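Local coordinates for protein folylpolyglutamate synthase (FolC) (Helicobacter pylori, PDB 6K8C) that probably adds glutamate to dihydropteroate and to tetrahydrofolates in ATP-dependent reactions, yielding dihydrofolate and folylpolyglutamates, at residues 12-21 / 116-124. Sequence-based numbering, arbitrary orientation.
Sequences LKAFLETKPK and SSACSYFEY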
loop_
_atom_site.group_PDB
_atom_site.type_symbol
_atom_site.label_atom_id
_atom_site.label_comp_id
_atom_site.label_asym_id
_atom_site.label_seq_id
_atom_site.Cartn_x
_atom_site.Cartn_y
_atom_site.Cartn_z
ATOM N N LEU A 12 -5.576 12.248 -19.077
ATOM C CA LEU A 12 -5.040 12.245 -17.720
ATOM C C LEU A 12 -3.537 11.982 -17.715
ATOM O O LEU A 12 -2.802 12.589 -16.928
ATOM C CB LEU A 12 -5.772 11.205 -16.875
ATOM C CG LEU A 12 -5.125 10.905 -15.523
ATOM C CD1 LEU A 12 -5.126 12.150 -14.650
ATOM C CD2 LEU A 12 -5.850 9.757 -14.831
ATOM N N LYS A 13 -3.064 11.082 -18.581
ATOM C CA LYS A 13 -1.643 10.744 -18.592
ATOM C C LYS A 13 -0.784 11.981 -18.840
ATOM O O LYS A 13 0.208 12.214 -18.135
ATOM C CB LYS A 13 -1.368 9.668 -19.646
ATOM C CG LYS A 13 0.116 9.394 -19.875
ATOM C CD LYS A 13 0.341 8.369 -20.979
ATOM C CE LYS A 13 0.192 6.947 -20.452
ATOM N NZ LYS A 13 1.227 6.605 -19.433
ATOM N N ALA A 14 -1.168 12.802 -19.823
ATOM C CA ALA A 14 -0.418 14.020 -20.113
ATOM C C ALA A 14 -0.501 15.010 -18.961
ATOM O O ALA A 14 0.485 15.686 -18.646
ATOM C CB ALA A 14 -0.927 14.659 -21.409
ATOM N N PHE A 15 -1.666 15.110 -18.316
ATOM C CA PHE A 15 -1.812 16.031 -17.192
ATOM C C PHE A 15 -0.924 15.625 -16.020
ATOM O O PHE A 15 -0.345 16.484 -15.343
ATOM C CB PHE A 15 -3.277 16.093 -16.762
ATOM C CG PHE A 15 -3.591 17.219 -15.824
ATOM C CD1 PHE A 15 -3.457 18.538 -16.230
ATOM C CD2 PHE A 15 -4.045 16.959 -14.540
ATOM C CE1 PHE A 15 -3.763 19.580 -15.368
ATOM C CE2 PHE A 15 -4.359 17.993 -13.681
ATOM C CZ PHE A 15 -4.211 19.308 -14.092
ATOM N N LEU A 16 -0.807 14.320 -15.756
ATOM C CA LEU A 16 0.071 13.875 -14.674
ATOM C C LEU A 16 1.537 14.133 -14.998
ATOM O O LEU A 16 2.334 14.395 -14.091
ATOM C CB LEU A 16 -0.153 12.391 -14.379
ATOM C CG LEU A 16 -1.523 12.049 -13.789
ATOM C CD1 LEU A 16 -1.661 10.550 -13.583
ATOM C CD2 LEU A 16 -1.724 12.799 -12.481
ATOM N N GLU A 17 1.916 14.087 -16.275
ATOM C CA GLU A 17 3.312 14.336 -16.614
ATOM C C GLU A 17 3.717 15.796 -16.419
ATOM O O GLU A 17 4.916 16.083 -16.336
ATOM C CB GLU A 17 3.596 13.874 -18.044
ATOM C CG GLU A 17 3.853 12.375 -18.128
ATOM C CD GLU A 17 3.591 11.783 -19.500
ATOM O OE1 GLU A 17 3.553 10.538 -19.602
ATOM O OE2 GLU A 17 3.435 12.549 -20.475
ATOM N N THR A 18 2.757 16.718 -16.328
ATOM C CA THR A 18 3.053 18.093 -15.938
ATOM C C THR A 18 3.240 18.251 -14.438
ATOM O O THR A 18 3.550 19.355 -13.979
ATOM C CB THR A 18 1.944 19.041 -16.394
ATOM O OG1 THR A 18 0.824 18.929 -15.504
ATOM C CG2 THR A 18 1.509 18.717 -17.819
ATOM N N LYS A 19 3.048 17.186 -13.659
ATOM C CA LYS A 19 3.263 17.213 -12.215
ATOM C C LYS A 19 4.344 16.188 -11.897
ATOM O O LYS A 19 4.038 15.070 -11.455
ATOM C CB LYS A 19 1.977 16.924 -11.441
ATOM C CG LYS A 19 0.815 17.833 -11.811
ATOM C CD LYS A 19 -0.519 17.195 -11.437
ATOM C CE LYS A 19 -1.691 18.145 -11.682
ATOM N NZ LYS A 19 -1.488 19.550 -11.210
ATOM N N PRO A 20 5.613 16.523 -12.137
ATOM C CA PRO A 20 6.699 15.610 -11.760
ATOM C C PRO A 20 6.561 15.213 -10.301
ATOM O O PRO A 20 6.442 16.064 -9.416
ATOM C CB PRO A 20 7.969 16.433 -12.017
ATOM C CG PRO A 20 7.511 17.842 -12.210
ATOM C CD PRO A 20 6.117 17.776 -12.720
ATOM N N LYS A 21 6.556 13.899 -10.060
ATOM C CA LYS A 21 6.066 13.350 -8.801
ATOM C C LYS A 21 6.897 13.759 -7.590
ATOM O O LYS A 21 6.452 13.538 -6.458
ATOM C CB LYS A 21 5.988 11.825 -8.903
ATOM C CG LYS A 21 5.802 11.318 -10.325
ATOM C CD LYS A 21 4.879 10.112 -10.369
ATOM C CE LYS A 21 5.390 8.971 -9.507
ATOM N NZ LYS A 21 4.663 7.693 -9.770
ATOM N N SER A 116 -7.055 22.406 -9.691
ATOM C CA SER A 116 -6.505 21.169 -10.234
ATOM C C SER A 116 -5.104 21.382 -10.793
ATOM O O SER A 116 -4.235 20.516 -10.649
ATOM C CB SER A 116 -7.435 20.613 -11.307
ATOM O OG SER A 116 -8.645 20.162 -10.725
ATOM N N SER A 117 -4.864 22.526 -11.437
ATOM C CA SER A 117 -3.521 22.812 -11.929
ATOM C C SER A 117 -2.553 23.069 -10.787
ATOM O O SER A 117 -1.356 22.790 -10.916
ATOM C CB SER A 117 -3.546 24.010 -12.880
ATOM O OG SER A 117 -4.190 23.680 -14.094
ATOM N N ALA A 118 -3.047 23.594 -9.664
ATOM C CA ALA A 118 -2.187 23.833 -8.512
ATOM C C ALA A 118 -1.813 22.547 -7.781
ATOM O O ALA A 118 -0.874 22.558 -6.981
ATOM C CB ALA A 118 -2.869 24.801 -7.542
ATOM N N CYS A 119 -2.520 21.449 -8.036
ATOM C CA CYS A 119 -2.262 20.205 -7.320
ATOM C C CYS A 119 -0.879 19.652 -7.632
ATOM O O CYS A 119 -0.431 19.660 -8.781
ATOM C CB CYS A 119 -3.298 19.146 -7.692
ATOM S SG CYS A 119 -4.887 19.306 -6.882
ATOM N N SER A 120 -0.217 19.141 -6.599
ATOM C CA SER A 120 0.863 18.195 -6.815
ATOM C C SER A 120 0.298 16.901 -7.401
ATOM O O SER A 120 -0.915 16.682 -7.446
ATOM C CB SER A 120 1.592 17.900 -5.505
ATOM O OG SER A 120 0.833 17.017 -4.686
ATOM N N TYR A 121 1.206 16.029 -7.843
ATOM C CA TYR A 121 0.808 14.728 -8.373
ATOM C C TYR A 121 -0.100 13.981 -7.396
ATOM O O TYR A 121 -1.213 13.570 -7.748
ATOM C CB TYR A 121 2.066 13.916 -8.691
ATOM C CG TYR A 121 1.840 12.532 -9.255
ATOM C CD1 TYR A 121 1.666 11.438 -8.415
ATOM C CD2 TYR A 121 1.840 12.311 -10.627
ATOM C CE1 TYR A 121 1.477 10.172 -8.924
ATOM C CE2 TYR A 121 1.654 11.045 -11.147
ATOM C CZ TYR A 121 1.475 9.977 -10.289
ATOM O OH TYR A 121 1.296 8.711 -10.796
ATOM N N PHE A 122 0.352 13.819 -6.156
ATOM C CA PHE A 122 -0.433 13.060 -5.189
ATOM C C PHE A 122 -1.691 13.809 -4.772
ATOM O O PHE A 122 -2.724 13.181 -4.515
ATOM C CB PHE A 122 0.411 12.720 -3.961
ATOM C CG PHE A 122 -0.316 11.867 -2.949
ATOM C CD1 PHE A 122 -0.600 10.539 -3.225
ATOM C CD2 PHE A 122 -0.739 12.401 -1.740
ATOM C CE1 PHE A 122 -1.280 9.750 -2.303
ATOM C CE2 PHE A 122 -1.418 11.620 -0.817
ATOM C CZ PHE A 122 -1.688 10.295 -1.098
ATOM N N GLU A 123 -1.632 15.144 -4.707
ATOM C CA GLU A 123 -2.830 15.919 -4.398
ATOM C C GLU A 123 -3.903 15.732 -5.465
ATOM O O GLU A 123 -5.096 15.653 -5.147
ATOM C CB GLU A 123 -2.471 17.401 -4.229
ATOM C CG GLU A 123 -1.693 17.670 -2.932
ATOM C CD GLU A 123 -1.042 19.036 -2.894
ATOM O OE1 GLU A 123 -1.107 19.772 -3.903
ATOM O OE2 GLU A 123 -0.463 19.376 -1.844
ATOM N N TYR A 124 -3.500 15.646 -6.738
ATOM C CA TYR A 124 -4.476 15.411 -7.800
ATOM C C TYR A 124 -5.065 14.007 -7.715
ATOM O O TYR A 124 -6.267 13.817 -7.948
ATOM C CB TYR A 124 -3.839 15.634 -9.170
ATOM C CG TYR A 124 -4.860 15.783 -10.271
ATOM C CD1 TYR A 124 -5.785 16.823 -10.248
ATOM C CD2 TYR A 124 -4.917 14.877 -11.319
ATOM C CE1 TYR A 124 -6.727 16.961 -11.247
ATOM C CE2 TYR A 124 -5.855 15.010 -12.323
ATOM C CZ TYR A 124 -6.757 16.052 -12.280
ATOM O OH TYR A 124 -7.691 16.181 -13.273
HETATM O O HOH W 1 3.914 16.899 -8.249
#
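The ammonium group of K19 reaches the C-terminal end of helix 114-118 and the link that follows it, NZ donating to C119 O at 2.7 Å and to S116 O at 3.0 Å. The S116 carbonyl receives NZ in its own plane, whereas the bond to C119 O is tilted 20° from the carbonyl plane. A bend at the last torsion of K19 (chi4 -45°) turns NZ out of an otherwise extended chain and into this carbonyl cluster. S116 O also accepts from C119 N, so two donors share it. Beside the lysine, F15 drives its CE2 edge into a face of Y124, an edge-to-face pair with centroids 4.8 Å apart and planes at 65°. L12 CD1 meets the Y124 edge at CE2, and L16 CD2 touches CD2 of the same ring. L16 CB also lies 3.9 Å from Y121 CE2. K21 runs alongside the Y121 ring and lays CD over one face, a CH-pi contact 3.5 Å from the centroid, although this lysine is poorly ordered. A water bridges P20 O and Y121 N. In the second shell, Y124 OH is hydrogen-bonded to ND1 of H107 on helix 100-110, whose ring also meets that of F15. S120 and E123 form a capping box at the start of helix 121-132: S120 OG accepts from E123 N, and E123 OE1 from S120 N. R30 forms a salt bridge with E123 OE2. Helix 12-17 and the loop after it are thus joined to helices 114-118 and 121-132 by aromatic and aliphatic packing around a buried lysine, its charge probably stabilised by carbonyl oxygens.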